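Local structure of Baccell_00875 (Bacteroides cellulosilyticus DSM 14838, 5NOK) at residues Gly170-Tyr175 with Gly324-His329; Glu391-Leu396 with Thr436-Asp441; Tyr540-Val545 with Pro573-Phe578. The protein probably acts as a polysaccharide lyase that removes rhamnose caps linked to glucuronic acid in plant arabinogalactan. All coordinates share one frame; numbering follows the deposited sequence.

Contact 1 (Gly170-Tyr175 with Gly324-His329)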
# COMPACT_ATOMS: atom_id res chain seq x y z
N GLY A 170 7.86 11.62 -8.81
CA GLY A 170 7.29 12.59 -9.73
C GLY A 170 8.24 13.40 -10.62
O GLY A 170 7.86 14.49 -11.04
N GLY A 171 9.43 12.87 -10.92
CA GLY A 171 10.39 13.55 -11.78
C GLY A 171 10.91 14.79 -11.11
O GLY A 171 11.41 14.72 -10.01
N SER A 172 10.75 15.94 -11.75
CA SER A 172 11.16 17.23 -11.20
C SER A 172 10.33 17.61 -9.99
O SER A 172 10.76 18.44 -9.19
CB SER A 172 11.00 18.32 -12.22
OG SER A 172 11.49 17.91 -13.48
N ALA A 173 9.14 17.03 -9.87
CA ALA A 173 8.25 17.33 -8.76
C ALA A 173 8.14 16.14 -7.81
O ALA A 173 7.13 15.98 -7.11
CB ALA A 173 6.90 17.70 -9.32
N ALA A 174 9.19 15.32 -7.74
CA ALA A 174 9.26 14.24 -6.77
C ALA A 174 9.32 14.71 -5.35
O ALA A 174 9.80 15.82 -5.05
CB ALA A 174 10.45 13.35 -7.07
N TYR A 175 8.84 13.86 -4.46
CA TYR A 175 8.83 14.16 -3.05
C TYR A 175 8.76 12.92 -2.18
O TYR A 175 8.48 11.83 -2.66
CB TYR A 175 7.69 15.13 -2.68
CG TYR A 175 6.29 14.58 -2.85
CD1 TYR A 175 5.74 13.70 -1.91
CD2 TYR A 175 5.51 14.98 -3.91
CE1 TYR A 175 4.46 13.19 -2.08
CE2 TYR A 175 4.23 14.49 -4.07
CZ TYR A 175 3.71 13.58 -3.15
OH TYR A 175 2.42 13.09 -3.33
N GLY A 324 10.97 25.14 -19.04
CA GLY A 324 12.11 24.79 -19.88
C GLY A 324 12.53 23.33 -19.88
O GLY A 324 12.60 22.72 -20.95
N ASN A 325 12.85 22.78 -18.70
CA ASN A 325 13.41 21.41 -18.62
C ASN A 325 12.87 20.53 -17.48
O ASN A 325 13.50 19.55 -17.10
CB ASN A 325 14.95 21.48 -18.55
CG ASN A 325 15.47 22.13 -17.27
OD1 ASN A 325 14.75 22.69 -16.44
ND2 ASN A 325 16.78 22.06 -17.11
N LYS A 326 11.70 20.87 -16.94
CA LYS A 326 11.14 20.13 -15.82
C LYS A 326 9.95 19.29 -16.29
O LYS A 326 9.23 19.67 -17.22
CB LYS A 326 10.71 21.08 -14.70
CG LYS A 326 11.89 21.74 -13.97
CD LYS A 326 11.45 22.55 -12.76
CE LYS A 326 12.49 22.63 -11.64
NZ LYS A 326 13.87 22.78 -12.16
N GLN A 327 9.73 18.18 -15.60
CA GLN A 327 8.56 17.37 -15.88
C GLN A 327 8.10 16.56 -14.69
O GLN A 327 8.86 16.25 -13.79
CB GLN A 327 8.83 16.44 -17.05
CG GLN A 327 9.97 15.47 -16.79
CD GLN A 327 10.23 14.54 -17.96
OE1 GLN A 327 11.33 14.53 -18.53
NE2 GLN A 327 9.23 13.77 -18.33
N THR A 328 6.83 16.21 -14.73
CA THR A 328 6.23 15.36 -13.74
C THR A 328 5.07 14.64 -14.39
O THR A 328 4.80 14.87 -15.55
CB THR A 328 5.83 16.14 -12.49
OG1 THR A 328 5.39 15.20 -11.51
CG2 THR A 328 4.75 17.14 -12.77
N HIS A 329 4.41 13.73 -13.68
CA HIS A 329 3.41 12.89 -14.31
C HIS A 329 2.34 12.47 -13.35
O HIS A 329 2.47 12.70 -12.15
CB HIS A 329 4.06 11.69 -14.99
CG HIS A 329 4.46 10.60 -14.05
ND1 HIS A 329 5.59 10.66 -13.27
CD2 HIS A 329 3.87 9.40 -13.78
CE1 HIS A 329 5.69 9.55 -12.56
NE2 HIS A 329 4.66 8.77 -12.85
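Two overlapping beta turns, a type II' turn over G170-A173 and a type I turn over G171-A174, close the hairpin between strands 163-168 and 175-180 and dock on Q327 and T328 in strand 326-335 of another beta sheet. S172 grips the backbone of Q327 twice. Its N gives a hydrogen bond of 2.8 Å to Q327 O, nearly along the C=O axis. Its OG, held beside its own N by chi1 of -45°, accepts Q327 N at 2.8 Å in a bond of 163° at the hydrogen. OG also lies over the aliphatic start of K326, 3.5 Å from K326 CB. One residue on, T328 swings OG1 anti to its N and donates to G170 O at 2.6 Å. The turn bond from A173 N reaches the same G170 O at 3.1 Å from the opposite face of the carbonyl plane, while A173 CB packs 3.7 Å from T328 OG1. G171 has positive phi, and a CB here would run into Q327 O. The strand's polar backbone edge at Q327 is thus satisfied by one serine, and a threonine hydroxyl shares the carbonyl that closes the turn, so docking and turn geometry are probably coupled.

Contact 2 (Glu391-Leu396 with Thr436-Asp441)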
# COMPACT_ATOMS: atom_id res chain seq x y z
N GLU A 391 -6.01 -24.33 0.43
CA GLU A 391 -7.39 -24.41 -0.10
C GLU A 391 -8.43 -23.50 0.56
O GLU A 391 -9.51 -23.29 -0.01
CB GLU A 391 -7.93 -25.84 0.03
CG GLU A 391 -6.98 -26.95 -0.37
CD GLU A 391 -6.26 -27.59 0.81
OE1 GLU A 391 -6.87 -28.43 1.52
OE2 GLU A 391 -5.06 -27.27 0.99
N GLY A 392 -8.14 -23.03 1.77
CA GLY A 392 -9.04 -22.14 2.53
C GLY A 392 -8.33 -20.88 3.03
O GLY A 392 -7.64 -20.23 2.25
N ALA A 393 -8.49 -20.56 4.31
CA ALA A 393 -7.97 -19.32 4.91
C ALA A 393 -8.42 -18.12 4.06
O ALA A 393 -9.61 -18.02 3.78
CB ALA A 393 -6.44 -19.39 5.10
N GLU A 394 -7.51 -17.27 3.57
CA GLU A 394 -7.92 -16.09 2.79
C GLU A 394 -8.70 -16.42 1.52
O GLU A 394 -9.49 -15.58 1.06
CB GLU A 394 -6.71 -15.19 2.42
CG GLU A 394 -6.13 -14.36 3.57
CD GLU A 394 -5.07 -15.06 4.41
OE1 GLU A 394 -4.94 -16.31 4.35
OE2 GLU A 394 -4.37 -14.36 5.16
N ARG A 395 -8.53 -17.63 0.96
CA ARG A 395 -9.25 -18.00 -0.29
C ARG A 395 -10.77 -18.04 -0.20
O ARG A 395 -11.43 -18.15 -1.23
CB ARG A 395 -8.79 -19.35 -0.87
CG ARG A 395 -7.58 -19.30 -1.80
CD ARG A 395 -6.33 -19.76 -1.09
NE ARG A 395 -5.62 -18.67 -0.45
CZ ARG A 395 -4.83 -18.77 0.63
NH1 ARG A 395 -4.61 -19.92 1.26
NH2 ARG A 395 -4.24 -17.66 1.10
N LEU A 396 -11.33 -17.96 1.01
CA LEU A 396 -12.79 -17.77 1.19
C LEU A 396 -13.39 -16.52 0.56
O LEU A 396 -14.61 -16.48 0.31
CB LEU A 396 -13.11 -17.79 2.68
CG LEU A 396 -13.09 -19.21 3.26
CD1 LEU A 396 -12.59 -19.23 4.70
CD2 LEU A 396 -14.48 -19.82 3.17
N THR A 436 -11.83 -24.82 12.93
CA THR A 436 -11.69 -24.41 11.53
C THR A 436 -10.22 -24.49 11.13
O THR A 436 -9.33 -24.04 11.85
CB THR A 436 -12.24 -23.00 11.30
OG1 THR A 436 -13.60 -22.91 11.75
CG2 THR A 436 -12.20 -22.64 9.82
N TYR A 437 -10.00 -25.10 9.96
CA TYR A 437 -8.68 -25.24 9.38
C TYR A 437 -8.72 -24.68 7.96
O TYR A 437 -9.80 -24.42 7.42
CB TYR A 437 -8.27 -26.71 9.36
CG TYR A 437 -8.06 -27.29 10.74
CD1 TYR A 437 -6.84 -27.16 11.38
CD2 TYR A 437 -9.09 -27.96 11.41
CE1 TYR A 437 -6.63 -27.69 12.64
CE2 TYR A 437 -8.89 -28.50 12.68
CZ TYR A 437 -7.66 -28.36 13.29
OH TYR A 437 -7.42 -28.88 14.55
N SER A 438 -7.54 -24.50 7.37
CA SER A 438 -7.41 -24.01 5.99
C SER A 438 -7.00 -25.12 5.01
O SER A 438 -6.77 -24.85 3.83
CB SER A 438 -6.41 -22.86 5.96
OG SER A 438 -5.15 -23.22 6.49
N SER A 439 -6.96 -26.36 5.50
CA SER A 439 -6.37 -27.49 4.78
C SER A 439 -7.21 -28.75 5.06
O SER A 439 -7.63 -28.97 6.21
CB SER A 439 -4.93 -27.68 5.28
OG SER A 439 -4.10 -28.23 4.28
N VAL A 440 -7.45 -29.56 4.03
CA VAL A 440 -8.32 -30.76 4.17
C VAL A 440 -7.81 -31.84 5.15
O VAL A 440 -8.62 -32.48 5.82
CB VAL A 440 -8.66 -31.43 2.81
CG1 VAL A 440 -9.52 -30.49 1.97
CG2 VAL A 440 -7.42 -31.91 2.06
N ASP A 441 -6.49 -32.01 5.22
CA ASP A 441 -5.85 -32.89 6.21
C ASP A 441 -6.04 -32.45 7.67
O ASP A 441 -6.08 -33.29 8.57
CB ASP A 441 -4.34 -33.06 5.92
CG ASP A 441 -3.56 -31.74 5.98
OD1 ASP A 441 -3.99 -30.76 5.34
OD2 ASP A 441 -2.51 -31.70 6.67
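E391 reaches with its carboxylate to V440, and the backbones of G392 and S438 meet beside it, where two loops come together ahead of helices 397-409 and 449-464 of the helical domain. Two hydrogen bonds cross. V440 N donates to E391 OE1 at 2.8 Å, with 155° at the hydrogen and the acceptor met nearly along its C-O axis; the glutamate chain, bent at chi2 (98°), turns the carboxylate that way. The second, G392 N to S438 O at 3.1 Å, is weak, and D390 OD1 also accepts from G392 N. Within 436-441, S439 OG donates to D441 OD1 at 2.7 Å; the same S439 OG lies 3.6 Å from E391 OE2. Van der Waals contacts fill in around these bonds. V440 CG1 rests 3.4 Å from E391 OE1, the two side chains crossing at about a right angle, and F424 of helix 412-429 touches both. A393 CB meets S438 CB at 3.6 Å, while S438 OG turns to D390 OD2. An alanine at E391 would take away the carboxylate and is likely to leave V440 N without its acceptor and to open a gap beside the valine methyls. A single side-chain oxygen thus supplies the stronger bond between the loops, and D390, next to E391 in the same loop, adds a further tie through S438 OG and also pairs with R395 NH1.

Contact 3 (Tyr540-Val545 with Pro573-Phe578)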
# COMPACT_ATOMS: atom_id res chain seq x y z
N TYR A 540 2.79 -4.51 14.45
CA TYR A 540 2.05 -3.34 13.94
C TYR A 540 1.99 -3.27 12.38
O TYR A 540 3.02 -3.34 11.71
CB TYR A 540 2.70 -2.06 14.51
CG TYR A 540 1.93 -0.78 14.27
CD1 TYR A 540 2.14 -0.01 13.11
CD2 TYR A 540 1.02 -0.31 15.21
CE1 TYR A 540 1.43 1.17 12.89
CE2 TYR A 540 0.32 0.86 15.00
CZ TYR A 540 0.53 1.60 13.85
OH TYR A 540 -0.15 2.75 13.65
N GLU A 541 0.79 -3.14 11.83
CA GLU A 541 0.57 -2.97 10.39
C GLU A 541 -0.86 -2.52 10.10
O GLU A 541 -1.74 -2.59 10.97
CB GLU A 541 0.85 -4.28 9.62
CG GLU A 541 -0.06 -5.46 9.99
CD GLU A 541 0.14 -6.70 9.10
OE1 GLU A 541 1.26 -7.29 9.07
OE2 GLU A 541 -0.86 -7.10 8.45
N GLN A 542 -1.08 -2.11 8.86
CA GLN A 542 -2.38 -1.72 8.30
C GLN A 542 -3.55 -2.63 8.69
O GLN A 542 -4.64 -2.16 9.00
CB GLN A 542 -2.25 -1.65 6.75
CG GLN A 542 -3.43 -2.16 5.89
CD GLN A 542 -4.56 -1.20 5.93
OE1 GLN A 542 -4.46 -0.18 6.64
NE2 GLN A 542 -5.64 -1.50 5.20
N SER A 543 -3.33 -3.94 8.59
CA SER A 543 -4.43 -4.91 8.70
C SER A 543 -4.62 -5.47 10.12
O SER A 543 -5.35 -6.44 10.29
CB SER A 543 -4.25 -6.05 7.70
OG SER A 543 -2.99 -6.68 7.89
N ILE A 544 -3.93 -4.88 11.11
CA ILE A 544 -4.32 -4.91 12.51
C ILE A 544 -5.14 -3.65 12.86
O ILE A 544 -6.24 -3.76 13.42
CB ILE A 544 -3.10 -4.99 13.46
N VAL A 545 -4.61 -2.46 12.53
CA VAL A 545 -5.24 -1.17 12.88
C VAL A 545 -6.63 -1.04 12.25
O VAL A 545 -7.60 -0.72 12.91
CB VAL A 545 -4.39 0.04 12.43
CG1 VAL A 545 -5.11 1.37 12.67
CG2 VAL A 545 -3.03 0.08 13.12
N PRO A 573 -6.92 9.06 12.52
CA PRO A 573 -5.67 9.64 11.98
C PRO A 573 -4.52 8.63 11.84
O PRO A 573 -3.66 8.78 10.97
CB PRO A 573 -5.30 10.70 13.02
CG PRO A 573 -6.52 10.95 13.82
CD PRO A 573 -7.22 9.64 13.84
N VAL A 574 -4.52 7.61 12.70
CA VAL A 574 -3.50 6.57 12.69
C VAL A 574 -3.66 5.66 11.48
O VAL A 574 -2.68 5.29 10.84
CB VAL A 574 -3.54 5.79 14.00
CG1 VAL A 574 -2.58 4.62 13.95
CG2 VAL A 574 -3.23 6.74 15.17
N LEU A 575 -4.91 5.35 11.16
CA LEU A 575 -5.25 4.65 9.94
C LEU A 575 -4.89 5.44 8.68
O LEU A 575 -4.33 4.88 7.73
CB LEU A 575 -6.75 4.31 9.93
CG LEU A 575 -7.22 3.47 8.74
CD1 LEU A 575 -6.51 2.14 8.72
CD2 LEU A 575 -8.72 3.26 8.78
N GLU A 576 -5.22 6.72 8.68
CA GLU A 576 -5.03 7.58 7.50
C GLU A 576 -3.57 7.81 7.18
O GLU A 576 -3.21 7.94 6.04
CB GLU A 576 -5.75 8.91 7.70
CG GLU A 576 -7.27 8.76 7.70
CD GLU A 576 -8.01 10.03 8.09
OE1 GLU A 576 -7.38 11.07 8.41
OE2 GLU A 576 -9.26 9.99 8.08
N ALA A 577 -2.72 7.80 8.20
CA ALA A 577 -1.29 7.91 8.03
C ALA A 577 -0.62 6.84 7.16
O ALA A 577 0.48 7.06 6.65
CB ALA A 577 -0.63 7.96 9.40
N PHE A 578 -1.25 5.68 7.00
CA PHE A 578 -0.74 4.64 6.12
C PHE A 578 -0.89 5.00 4.66
O PHE A 578 -0.28 4.35 3.83
CB PHE A 578 -1.52 3.33 6.33
CG PHE A 578 -1.17 2.60 7.57
CD1 PHE A 578 -0.15 1.66 7.58
CD2 PHE A 578 -1.92 2.79 8.74
CE1 PHE A 578 0.14 0.96 8.74
CE2 PHE A 578 -1.62 2.10 9.89
CZ PHE A 578 -0.57 1.19 9.90
O HOH W 1 -0.12 4.63 11.49
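F578 points its side chain at the start of helix 542-559, where Q542 and V545 of its first turn and Y540 just before it receive the ring. From CB the ring leaves with CG beside the backbone N (chi1 -75°), which sets the ring beside L575, whose CA lies in plane at its edge. CD1 lies 4.0 Å from Q542 CB. Next along this rim, CE1 approaches Q542 N to 3.3 Å, and Q542 CA sits over the ring face in a CH-pi contact, 3.9 Å from the centroid and 21° off the normal. At the tip, CZ comes within 3.6 Å of Y540 CE1 and also touches the carbonyl carbon of E541. The Y540 and F578 rings are nearly parallel, at 17°, but with centroids 5.9 Å apart they are slid so far that they barely overlap. On the other rim, CE2 meets V545 CG2 at 4.1 Å. The two segments belong to consecutive helices, 542-559 and 562-576, so that the start of one packs on the end of the next in a helical hairpin, with E541 as N-cap of the first. H164, from strand 163-168, also meets the F578 ring, and helix 155-161 lies against Y540 and V574. Y540 OH touches V574 CG1, which stands at the edge of the tyrosine ring, and donates to a water 2.9 Å away. That water in turn donates to V574 O at 2.7 Å, a carbonyl that F578 N passes by, bonding to L575 O. Q542 lays OE1 against L575 CD1, while its NE2 donates to W614 O and T618 OG1.

The contacts follow one another along the chain without overlap: contact 1 closes before contact 2 opens, and contact 2 before contact 3. Contact 1 lies among the beta sheets of the first half of the chain, contacts 2 and 3 in the helical second half. Contacts 1 and 2 sit on opposite sides of the chain's centre, with centres 47 Å apart. Contact 3 lies between them, its centre 30 Å from that of contact 1 and 27 Å from that of contact 2. Strand 163-168 connects the parts: it leads into the turns of contact 1, and its H164 and H166 reach the helix end in contact 3, joining the beta and helical halves.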